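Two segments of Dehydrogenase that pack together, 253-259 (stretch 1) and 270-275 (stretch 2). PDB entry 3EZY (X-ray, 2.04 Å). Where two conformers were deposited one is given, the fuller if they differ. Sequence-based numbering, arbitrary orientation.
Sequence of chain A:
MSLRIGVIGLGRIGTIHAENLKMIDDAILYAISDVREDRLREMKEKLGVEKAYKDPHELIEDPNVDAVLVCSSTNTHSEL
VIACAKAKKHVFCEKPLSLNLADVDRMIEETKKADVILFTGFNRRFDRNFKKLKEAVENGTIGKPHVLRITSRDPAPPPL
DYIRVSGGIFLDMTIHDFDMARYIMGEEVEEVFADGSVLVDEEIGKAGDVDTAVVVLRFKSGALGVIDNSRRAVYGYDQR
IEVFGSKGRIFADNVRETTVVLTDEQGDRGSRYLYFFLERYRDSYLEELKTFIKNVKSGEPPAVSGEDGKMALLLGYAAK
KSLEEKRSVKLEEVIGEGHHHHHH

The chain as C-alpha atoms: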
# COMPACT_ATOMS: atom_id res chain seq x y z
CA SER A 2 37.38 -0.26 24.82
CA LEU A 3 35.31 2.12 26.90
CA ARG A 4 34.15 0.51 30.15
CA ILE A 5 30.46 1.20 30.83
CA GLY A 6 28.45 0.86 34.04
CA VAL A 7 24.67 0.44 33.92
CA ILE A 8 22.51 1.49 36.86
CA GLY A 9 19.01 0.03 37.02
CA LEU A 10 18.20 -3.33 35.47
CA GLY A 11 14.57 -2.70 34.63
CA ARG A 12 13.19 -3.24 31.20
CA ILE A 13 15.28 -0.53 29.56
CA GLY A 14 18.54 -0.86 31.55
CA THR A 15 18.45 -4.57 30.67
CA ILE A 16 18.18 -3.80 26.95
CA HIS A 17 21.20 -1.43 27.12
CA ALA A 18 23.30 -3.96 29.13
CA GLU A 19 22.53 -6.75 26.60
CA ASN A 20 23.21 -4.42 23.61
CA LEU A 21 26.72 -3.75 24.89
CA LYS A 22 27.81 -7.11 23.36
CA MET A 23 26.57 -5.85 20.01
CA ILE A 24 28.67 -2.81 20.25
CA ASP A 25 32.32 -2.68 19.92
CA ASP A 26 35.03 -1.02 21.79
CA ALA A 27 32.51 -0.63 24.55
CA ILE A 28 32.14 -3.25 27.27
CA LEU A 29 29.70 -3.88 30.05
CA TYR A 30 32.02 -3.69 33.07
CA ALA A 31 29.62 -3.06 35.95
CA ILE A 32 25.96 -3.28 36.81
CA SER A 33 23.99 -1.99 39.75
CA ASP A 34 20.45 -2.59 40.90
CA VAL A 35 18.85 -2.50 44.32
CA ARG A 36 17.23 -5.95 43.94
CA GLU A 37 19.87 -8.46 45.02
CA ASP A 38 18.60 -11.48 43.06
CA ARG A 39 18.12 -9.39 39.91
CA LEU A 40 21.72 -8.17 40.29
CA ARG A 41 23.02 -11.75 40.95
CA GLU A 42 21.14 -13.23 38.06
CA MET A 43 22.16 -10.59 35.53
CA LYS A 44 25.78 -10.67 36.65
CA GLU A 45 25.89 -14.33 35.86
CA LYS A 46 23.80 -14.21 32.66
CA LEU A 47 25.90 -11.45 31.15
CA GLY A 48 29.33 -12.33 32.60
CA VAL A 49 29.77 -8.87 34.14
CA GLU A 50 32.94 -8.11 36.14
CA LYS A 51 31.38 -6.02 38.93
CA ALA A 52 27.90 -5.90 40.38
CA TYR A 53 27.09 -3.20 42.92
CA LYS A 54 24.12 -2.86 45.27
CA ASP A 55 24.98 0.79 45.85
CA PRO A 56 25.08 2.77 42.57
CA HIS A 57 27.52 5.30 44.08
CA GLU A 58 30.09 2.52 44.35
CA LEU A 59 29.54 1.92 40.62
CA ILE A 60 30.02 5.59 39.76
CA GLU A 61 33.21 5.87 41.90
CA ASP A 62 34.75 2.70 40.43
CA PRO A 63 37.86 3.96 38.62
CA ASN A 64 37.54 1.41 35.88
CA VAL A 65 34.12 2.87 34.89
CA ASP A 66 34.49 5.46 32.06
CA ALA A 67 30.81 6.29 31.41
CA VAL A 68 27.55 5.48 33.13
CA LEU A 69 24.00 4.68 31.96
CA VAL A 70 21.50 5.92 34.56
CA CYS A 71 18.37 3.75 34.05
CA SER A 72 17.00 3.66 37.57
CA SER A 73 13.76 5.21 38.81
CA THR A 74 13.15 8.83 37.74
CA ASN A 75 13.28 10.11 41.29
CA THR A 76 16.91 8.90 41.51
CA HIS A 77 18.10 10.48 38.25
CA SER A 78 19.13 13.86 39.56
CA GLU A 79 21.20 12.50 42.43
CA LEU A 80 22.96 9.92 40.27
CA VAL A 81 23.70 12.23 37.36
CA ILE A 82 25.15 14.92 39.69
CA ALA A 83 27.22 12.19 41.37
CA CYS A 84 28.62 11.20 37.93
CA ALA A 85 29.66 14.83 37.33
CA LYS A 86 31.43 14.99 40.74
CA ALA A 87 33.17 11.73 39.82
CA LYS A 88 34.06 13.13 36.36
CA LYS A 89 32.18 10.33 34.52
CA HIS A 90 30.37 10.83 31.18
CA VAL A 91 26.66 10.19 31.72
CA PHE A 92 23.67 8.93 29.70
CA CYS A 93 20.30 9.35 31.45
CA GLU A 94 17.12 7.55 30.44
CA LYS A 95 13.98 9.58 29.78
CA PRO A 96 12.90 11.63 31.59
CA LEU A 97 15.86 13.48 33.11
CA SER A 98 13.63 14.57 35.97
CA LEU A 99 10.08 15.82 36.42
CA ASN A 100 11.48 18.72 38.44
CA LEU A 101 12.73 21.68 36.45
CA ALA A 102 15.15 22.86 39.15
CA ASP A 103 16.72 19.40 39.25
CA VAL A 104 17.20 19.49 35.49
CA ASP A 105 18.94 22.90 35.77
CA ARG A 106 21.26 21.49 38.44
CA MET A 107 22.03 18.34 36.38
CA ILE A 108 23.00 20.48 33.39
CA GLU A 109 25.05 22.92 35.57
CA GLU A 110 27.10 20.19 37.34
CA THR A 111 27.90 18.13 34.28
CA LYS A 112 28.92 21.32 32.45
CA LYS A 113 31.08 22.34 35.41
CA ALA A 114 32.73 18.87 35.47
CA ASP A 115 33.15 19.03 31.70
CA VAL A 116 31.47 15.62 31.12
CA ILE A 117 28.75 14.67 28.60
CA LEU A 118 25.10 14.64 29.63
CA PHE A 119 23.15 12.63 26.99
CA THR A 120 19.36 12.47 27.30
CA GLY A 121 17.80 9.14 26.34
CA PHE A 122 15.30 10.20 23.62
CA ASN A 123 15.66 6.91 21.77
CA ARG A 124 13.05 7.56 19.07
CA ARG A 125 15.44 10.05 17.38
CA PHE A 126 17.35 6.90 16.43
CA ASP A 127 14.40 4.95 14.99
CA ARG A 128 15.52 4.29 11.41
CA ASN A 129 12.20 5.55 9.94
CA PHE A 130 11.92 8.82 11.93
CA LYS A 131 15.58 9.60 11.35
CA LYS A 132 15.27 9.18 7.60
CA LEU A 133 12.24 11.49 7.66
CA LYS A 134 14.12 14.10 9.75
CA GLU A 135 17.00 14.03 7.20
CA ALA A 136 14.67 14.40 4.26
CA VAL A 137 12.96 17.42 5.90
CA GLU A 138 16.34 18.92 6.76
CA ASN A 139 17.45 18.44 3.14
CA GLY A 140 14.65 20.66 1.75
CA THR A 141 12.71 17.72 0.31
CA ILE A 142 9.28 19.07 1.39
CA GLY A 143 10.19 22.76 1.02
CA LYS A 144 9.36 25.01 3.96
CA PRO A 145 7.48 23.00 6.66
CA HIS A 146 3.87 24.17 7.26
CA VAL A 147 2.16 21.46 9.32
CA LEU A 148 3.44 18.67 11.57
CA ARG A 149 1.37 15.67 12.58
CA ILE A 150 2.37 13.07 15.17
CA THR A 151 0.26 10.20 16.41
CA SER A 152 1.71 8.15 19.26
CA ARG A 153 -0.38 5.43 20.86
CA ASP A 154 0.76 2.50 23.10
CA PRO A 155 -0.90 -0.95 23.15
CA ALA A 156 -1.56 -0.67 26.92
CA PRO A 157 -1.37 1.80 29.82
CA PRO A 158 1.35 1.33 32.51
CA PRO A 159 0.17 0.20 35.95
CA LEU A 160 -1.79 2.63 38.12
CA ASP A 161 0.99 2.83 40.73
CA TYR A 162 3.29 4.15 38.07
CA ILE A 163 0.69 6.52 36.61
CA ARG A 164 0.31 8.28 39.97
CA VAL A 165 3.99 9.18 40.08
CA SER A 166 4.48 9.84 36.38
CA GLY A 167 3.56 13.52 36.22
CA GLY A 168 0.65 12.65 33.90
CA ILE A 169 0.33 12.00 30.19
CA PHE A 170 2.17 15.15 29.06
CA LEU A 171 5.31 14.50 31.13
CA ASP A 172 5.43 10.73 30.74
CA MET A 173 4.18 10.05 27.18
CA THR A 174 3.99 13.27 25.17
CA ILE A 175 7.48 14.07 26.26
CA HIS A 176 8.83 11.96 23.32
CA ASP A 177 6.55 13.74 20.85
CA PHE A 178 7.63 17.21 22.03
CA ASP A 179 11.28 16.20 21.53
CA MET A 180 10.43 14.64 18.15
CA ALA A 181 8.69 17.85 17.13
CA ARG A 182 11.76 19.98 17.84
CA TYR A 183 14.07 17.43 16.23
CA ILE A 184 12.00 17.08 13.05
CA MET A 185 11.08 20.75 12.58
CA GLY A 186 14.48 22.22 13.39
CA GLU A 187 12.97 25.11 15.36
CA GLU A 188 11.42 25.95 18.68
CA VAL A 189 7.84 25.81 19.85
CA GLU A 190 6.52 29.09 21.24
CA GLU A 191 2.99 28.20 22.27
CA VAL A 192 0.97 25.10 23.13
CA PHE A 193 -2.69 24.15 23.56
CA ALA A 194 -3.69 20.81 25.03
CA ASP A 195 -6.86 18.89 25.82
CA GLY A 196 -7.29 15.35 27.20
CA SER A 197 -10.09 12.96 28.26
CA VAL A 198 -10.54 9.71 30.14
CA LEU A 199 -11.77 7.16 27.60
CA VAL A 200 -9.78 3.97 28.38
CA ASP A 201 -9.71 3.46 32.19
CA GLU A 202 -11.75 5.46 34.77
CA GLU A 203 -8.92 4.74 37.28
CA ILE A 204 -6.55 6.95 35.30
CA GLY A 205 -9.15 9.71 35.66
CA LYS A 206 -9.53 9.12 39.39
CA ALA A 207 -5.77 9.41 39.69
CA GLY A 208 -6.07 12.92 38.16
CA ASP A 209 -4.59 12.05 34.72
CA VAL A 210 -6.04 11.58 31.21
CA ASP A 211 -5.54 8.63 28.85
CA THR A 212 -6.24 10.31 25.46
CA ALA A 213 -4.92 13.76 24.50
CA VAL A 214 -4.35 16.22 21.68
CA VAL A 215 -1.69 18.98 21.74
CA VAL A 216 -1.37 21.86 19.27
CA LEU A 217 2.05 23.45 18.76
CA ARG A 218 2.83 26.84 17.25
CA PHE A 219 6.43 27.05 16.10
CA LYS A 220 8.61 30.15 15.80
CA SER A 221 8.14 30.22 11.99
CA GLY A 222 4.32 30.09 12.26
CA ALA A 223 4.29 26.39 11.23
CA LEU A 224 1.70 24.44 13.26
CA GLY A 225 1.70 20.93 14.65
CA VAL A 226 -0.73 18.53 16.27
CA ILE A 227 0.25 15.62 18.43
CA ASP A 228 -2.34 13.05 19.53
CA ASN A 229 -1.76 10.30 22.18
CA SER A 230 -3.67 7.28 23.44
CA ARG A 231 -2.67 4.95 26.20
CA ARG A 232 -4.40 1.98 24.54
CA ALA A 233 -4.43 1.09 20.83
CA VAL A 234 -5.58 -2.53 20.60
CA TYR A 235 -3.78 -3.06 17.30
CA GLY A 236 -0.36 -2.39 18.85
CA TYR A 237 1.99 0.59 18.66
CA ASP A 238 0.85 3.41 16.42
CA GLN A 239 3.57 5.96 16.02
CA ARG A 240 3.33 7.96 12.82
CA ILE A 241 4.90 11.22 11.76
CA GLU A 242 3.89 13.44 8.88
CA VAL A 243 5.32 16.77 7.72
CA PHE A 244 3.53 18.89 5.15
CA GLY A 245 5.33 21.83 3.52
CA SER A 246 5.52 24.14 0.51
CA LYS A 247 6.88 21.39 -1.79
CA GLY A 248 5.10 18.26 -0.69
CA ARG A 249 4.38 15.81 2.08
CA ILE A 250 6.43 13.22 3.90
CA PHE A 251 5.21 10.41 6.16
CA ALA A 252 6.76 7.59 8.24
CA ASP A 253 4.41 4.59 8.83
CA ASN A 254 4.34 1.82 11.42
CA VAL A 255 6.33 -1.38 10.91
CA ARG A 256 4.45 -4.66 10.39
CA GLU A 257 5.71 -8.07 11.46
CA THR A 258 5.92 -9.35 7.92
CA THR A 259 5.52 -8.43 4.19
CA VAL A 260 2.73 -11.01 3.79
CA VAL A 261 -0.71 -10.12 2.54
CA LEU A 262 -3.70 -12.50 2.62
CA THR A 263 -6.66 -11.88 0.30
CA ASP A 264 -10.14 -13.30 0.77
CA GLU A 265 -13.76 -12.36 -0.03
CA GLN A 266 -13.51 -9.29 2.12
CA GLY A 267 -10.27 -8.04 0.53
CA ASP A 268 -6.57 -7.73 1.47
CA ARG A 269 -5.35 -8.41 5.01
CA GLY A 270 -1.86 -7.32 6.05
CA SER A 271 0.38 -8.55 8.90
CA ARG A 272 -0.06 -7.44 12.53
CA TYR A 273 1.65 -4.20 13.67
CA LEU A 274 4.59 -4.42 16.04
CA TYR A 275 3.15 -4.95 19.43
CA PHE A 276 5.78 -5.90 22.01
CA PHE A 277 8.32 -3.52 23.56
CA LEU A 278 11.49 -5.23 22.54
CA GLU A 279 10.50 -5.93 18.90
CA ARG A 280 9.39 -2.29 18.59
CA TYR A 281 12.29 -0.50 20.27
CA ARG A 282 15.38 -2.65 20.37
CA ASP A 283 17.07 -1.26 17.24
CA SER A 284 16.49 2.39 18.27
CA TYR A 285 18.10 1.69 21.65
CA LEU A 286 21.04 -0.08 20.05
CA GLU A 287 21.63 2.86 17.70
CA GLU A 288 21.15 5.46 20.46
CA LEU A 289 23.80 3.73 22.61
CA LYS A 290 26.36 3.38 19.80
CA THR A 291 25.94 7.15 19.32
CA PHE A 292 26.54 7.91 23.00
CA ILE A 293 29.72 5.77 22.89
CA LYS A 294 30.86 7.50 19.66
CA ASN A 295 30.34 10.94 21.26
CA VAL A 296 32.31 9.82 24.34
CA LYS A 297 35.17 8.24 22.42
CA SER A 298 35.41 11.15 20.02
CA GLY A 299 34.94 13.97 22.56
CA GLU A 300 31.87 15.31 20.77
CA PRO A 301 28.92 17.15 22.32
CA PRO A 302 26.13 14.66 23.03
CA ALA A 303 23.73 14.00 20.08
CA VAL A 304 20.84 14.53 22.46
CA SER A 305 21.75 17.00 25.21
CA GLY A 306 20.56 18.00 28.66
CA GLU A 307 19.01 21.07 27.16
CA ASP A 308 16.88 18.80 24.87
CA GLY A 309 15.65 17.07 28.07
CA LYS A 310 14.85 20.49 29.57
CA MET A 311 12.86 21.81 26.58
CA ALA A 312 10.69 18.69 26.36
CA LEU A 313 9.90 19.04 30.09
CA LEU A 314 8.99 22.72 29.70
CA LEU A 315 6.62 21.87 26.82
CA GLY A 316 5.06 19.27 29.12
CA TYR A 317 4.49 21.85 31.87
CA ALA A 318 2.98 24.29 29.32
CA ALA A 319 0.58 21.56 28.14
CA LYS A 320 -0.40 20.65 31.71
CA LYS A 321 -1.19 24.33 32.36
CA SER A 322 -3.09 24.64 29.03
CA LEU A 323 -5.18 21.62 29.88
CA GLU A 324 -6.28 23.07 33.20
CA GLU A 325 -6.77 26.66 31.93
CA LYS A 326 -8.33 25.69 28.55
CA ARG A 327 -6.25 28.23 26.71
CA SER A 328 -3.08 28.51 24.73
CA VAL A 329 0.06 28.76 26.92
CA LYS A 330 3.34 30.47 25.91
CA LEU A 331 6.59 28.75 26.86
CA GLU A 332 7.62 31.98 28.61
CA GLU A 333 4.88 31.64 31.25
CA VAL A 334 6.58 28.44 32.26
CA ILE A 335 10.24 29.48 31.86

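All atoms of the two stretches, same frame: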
# COMPACT_ATOMS: atom_id res chain seq x y z
N ASP A 253 5.45 5.50 8.35
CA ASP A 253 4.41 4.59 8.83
C ASP A 253 4.94 3.63 9.93
O ASP A 253 6.16 3.55 10.22
CB ASP A 253 3.80 3.83 7.63
CG ASP A 253 2.39 3.23 7.94
OD1 ASP A 253 1.77 3.53 8.99
OD2 ASP A 253 1.90 2.45 7.08
N ASN A 254 4.01 2.95 10.60
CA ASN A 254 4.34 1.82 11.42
C ASN A 254 5.00 0.67 10.66
O ASN A 254 4.87 0.55 9.46
CB ASN A 254 3.08 1.32 12.15
CG ASN A 254 2.52 2.38 13.05
OD1 ASN A 254 3.20 2.80 13.97
ND2 ASN A 254 1.35 2.93 12.70
N VAL A 255 5.71 -0.16 11.42
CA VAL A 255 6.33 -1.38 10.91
C VAL A 255 5.36 -2.55 11.17
O VAL A 255 4.70 -2.61 12.22
CB VAL A 255 7.69 -1.56 11.62
CG1 VAL A 255 8.28 -2.91 11.34
CG2 VAL A 255 8.67 -0.39 11.25
N ARG A 256 5.26 -3.47 10.20
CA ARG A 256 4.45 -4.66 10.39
C ARG A 256 5.40 -5.84 10.60
O ARG A 256 6.57 -5.81 10.20
CB ARG A 256 3.55 -5.01 9.17
CG ARG A 256 2.81 -3.88 8.43
CD ARG A 256 1.82 -3.21 9.30
NE ARG A 256 0.96 -2.25 8.60
CZ ARG A 256 1.25 -0.97 8.40
NH1 ARG A 256 2.41 -0.49 8.81
NH2 ARG A 256 0.38 -0.16 7.81
N GLU A 257 4.88 -6.90 11.17
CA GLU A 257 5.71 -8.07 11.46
C GLU A 257 6.28 -8.65 10.16
O GLU A 257 7.39 -9.14 10.14
CB GLU A 257 4.86 -9.15 12.14
CG GLU A 257 5.69 -10.40 12.53
CD GLU A 257 4.82 -11.63 12.89
OE1 GLU A 257 3.73 -11.85 12.28
OE2 GLU A 257 5.30 -12.41 13.75
N THR A 258 5.52 -8.60 9.07
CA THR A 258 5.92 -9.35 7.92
C THR A 258 5.47 -8.60 6.63
O THR A 258 4.68 -7.69 6.72
CB THR A 258 5.22 -10.67 8.11
OG1 THR A 258 6.12 -11.74 8.51
CG2 THR A 258 4.29 -10.96 7.07
N THR A 259 5.98 -8.99 5.46
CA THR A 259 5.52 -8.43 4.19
C THR A 259 4.37 -9.22 3.57
O THR A 259 3.99 -8.98 2.43
CB THR A 259 6.64 -8.28 3.14
OG1 THR A 259 7.06 -9.58 2.70
CG2 THR A 259 7.80 -7.45 3.67
N GLY A 270 -3.31 -7.42 5.79
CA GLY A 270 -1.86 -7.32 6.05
C GLY A 270 -1.46 -7.95 7.37
O GLY A 270 -2.32 -8.35 8.13
N SER A 271 -0.15 -8.01 7.65
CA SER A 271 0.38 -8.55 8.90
C SER A 271 0.08 -7.66 10.11
O SER A 271 -0.15 -6.46 9.95
CB SER A 271 1.90 -8.69 8.74
OG SER A 271 2.45 -9.34 9.84
N ARG A 272 0.10 -8.23 11.31
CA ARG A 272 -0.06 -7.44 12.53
C ARG A 272 1.03 -6.34 12.66
O ARG A 272 2.16 -6.49 12.20
CB ARG A 272 -0.03 -8.37 13.77
CG ARG A 272 1.36 -8.99 14.03
CD ARG A 272 1.47 -9.57 15.47
NE ARG A 272 2.81 -10.07 15.82
CZ ARG A 272 3.78 -9.36 16.41
NH1 ARG A 272 3.62 -8.08 16.74
NH2 ARG A 272 4.94 -9.96 16.68
N TYR A 273 0.69 -5.26 13.33
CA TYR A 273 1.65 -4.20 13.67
C TYR A 273 2.55 -4.73 14.76
O TYR A 273 2.17 -5.65 15.50
CB TYR A 273 0.90 -2.97 14.24
CG TYR A 273 0.13 -2.16 13.21
CD1 TYR A 273 -0.44 -2.76 12.08
CD2 TYR A 273 -0.05 -0.79 13.38
CE1 TYR A 273 -1.12 -2.00 11.15
CE2 TYR A 273 -0.72 -0.03 12.48
CZ TYR A 273 -1.25 -0.61 11.36
OH TYR A 273 -1.93 0.19 10.46
N LEU A 274 3.74 -4.13 14.88
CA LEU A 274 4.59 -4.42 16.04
C LEU A 274 3.86 -4.07 17.33
O LEU A 274 3.10 -3.09 17.43
CB LEU A 274 5.89 -3.65 15.99
CG LEU A 274 6.71 -3.97 14.79
CD1 LEU A 274 8.04 -3.19 14.89
CD2 LEU A 274 6.90 -5.47 14.63
N TYR A 275 4.04 -4.94 18.31
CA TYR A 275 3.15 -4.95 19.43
C TYR A 275 3.92 -5.04 20.75
O TYR A 275 3.55 -4.42 21.74
CB TYR A 275 2.15 -6.09 19.25
CG TYR A 275 1.09 -6.12 20.28
CD1 TYR A 275 -0.18 -5.65 20.00
CD2 TYR A 275 1.36 -6.59 21.57
CE1 TYR A 275 -1.18 -5.63 20.97
CE2 TYR A 275 0.36 -6.59 22.56
CZ TYR A 275 -0.91 -6.11 22.23
OH TYR A 275 -1.92 -6.11 23.17
O HOH W 1 -0.30 2.51 10.33
O HOH W 2 -1.09 -4.67 8.42
O HOH W 3 1.82 -7.36 5.71

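Two backbone hydrogen bonds hold these segments together. The amide N of Glu257 donates to Arg272 O at 2.9 Å, and the amide N of Leu274 donates to Val255 O at 3.2 Å; both are nearly straight, with N-H...O angles of 164° and 162°. They flank Arg256 and Tyr273, whose CA atoms lie 4.3 Å apart, and together they form a single beta bridge. The end-to-end directions of the touching parts are 126° apart. Between the two bonds, Arg256 CA approaches Arg272 O at 3.4 Å, a CA-H...O contact that lets the carbonyl meet a second, weaker donor.

Charged side chains add to this. A long salt bridge joins Glu257 OE2 to Arg272 NH2 at 3.8 Å. Glu257 CG lies over one face of the same guanidinium. Both residues are partly exposed, so their charged ends need not be fully desolvated. Arg272 also makes a weak hydrogen bond within its own stretch, from NH1 to Tyr273 O at 3.1 Å.

Arg256 shows how one side chain can serve several partners. Its NH2 forms a salt bridge with Asp253 OD2 at 3.1 Å, within its own stretch, while its flat guanidinium lies near the Tyr273 ring. Arg256 CZ is 4.3 Å from the centroid of that ring, an off-centre cation-pi interaction 35° from the ring normal, in which the positive charge meets the ring's pi electrons. The CA-to-CB bond of Tyr273 points away from stretch 1, yet the long aromatic side chain brings its ring back to this contact. Asn254 ND2 also approaches the ring, 3.6 Å from Tyr273 CE2.

Water completes the polar network. Water 1 donates to Asp253 OD1 at 2.7 Å and to Tyr273 OH at 2.8 Å, and accepts from Asn254 ND2 at 2.9 Å, linking the carboxylate, amide and phenol groups. Water 3 accepts from Ser271 N at 2.8 Å and donates to Thr258 O at 3.1 Å, joining backbone groups that do not bond directly. Water 2 donates to Ser271 O at 2.5 Å and accepts a weak bond from Arg256 NE at 3.2 Å.

Packing contacts accompany the polar ones. Val255 CG1 meets Leu274 CD1 at 3.6 Å, an apolar pairing beside the Leu274–Val255 hydrogen bond. Ser271 points toward stretch 1, and its small side chain sits against it: Ser271 OG lies 3.3 Å from Glu257 CB and 3.5 Å from Thr258 CB. Altogether the contact buries 499 Å², summed over both sides.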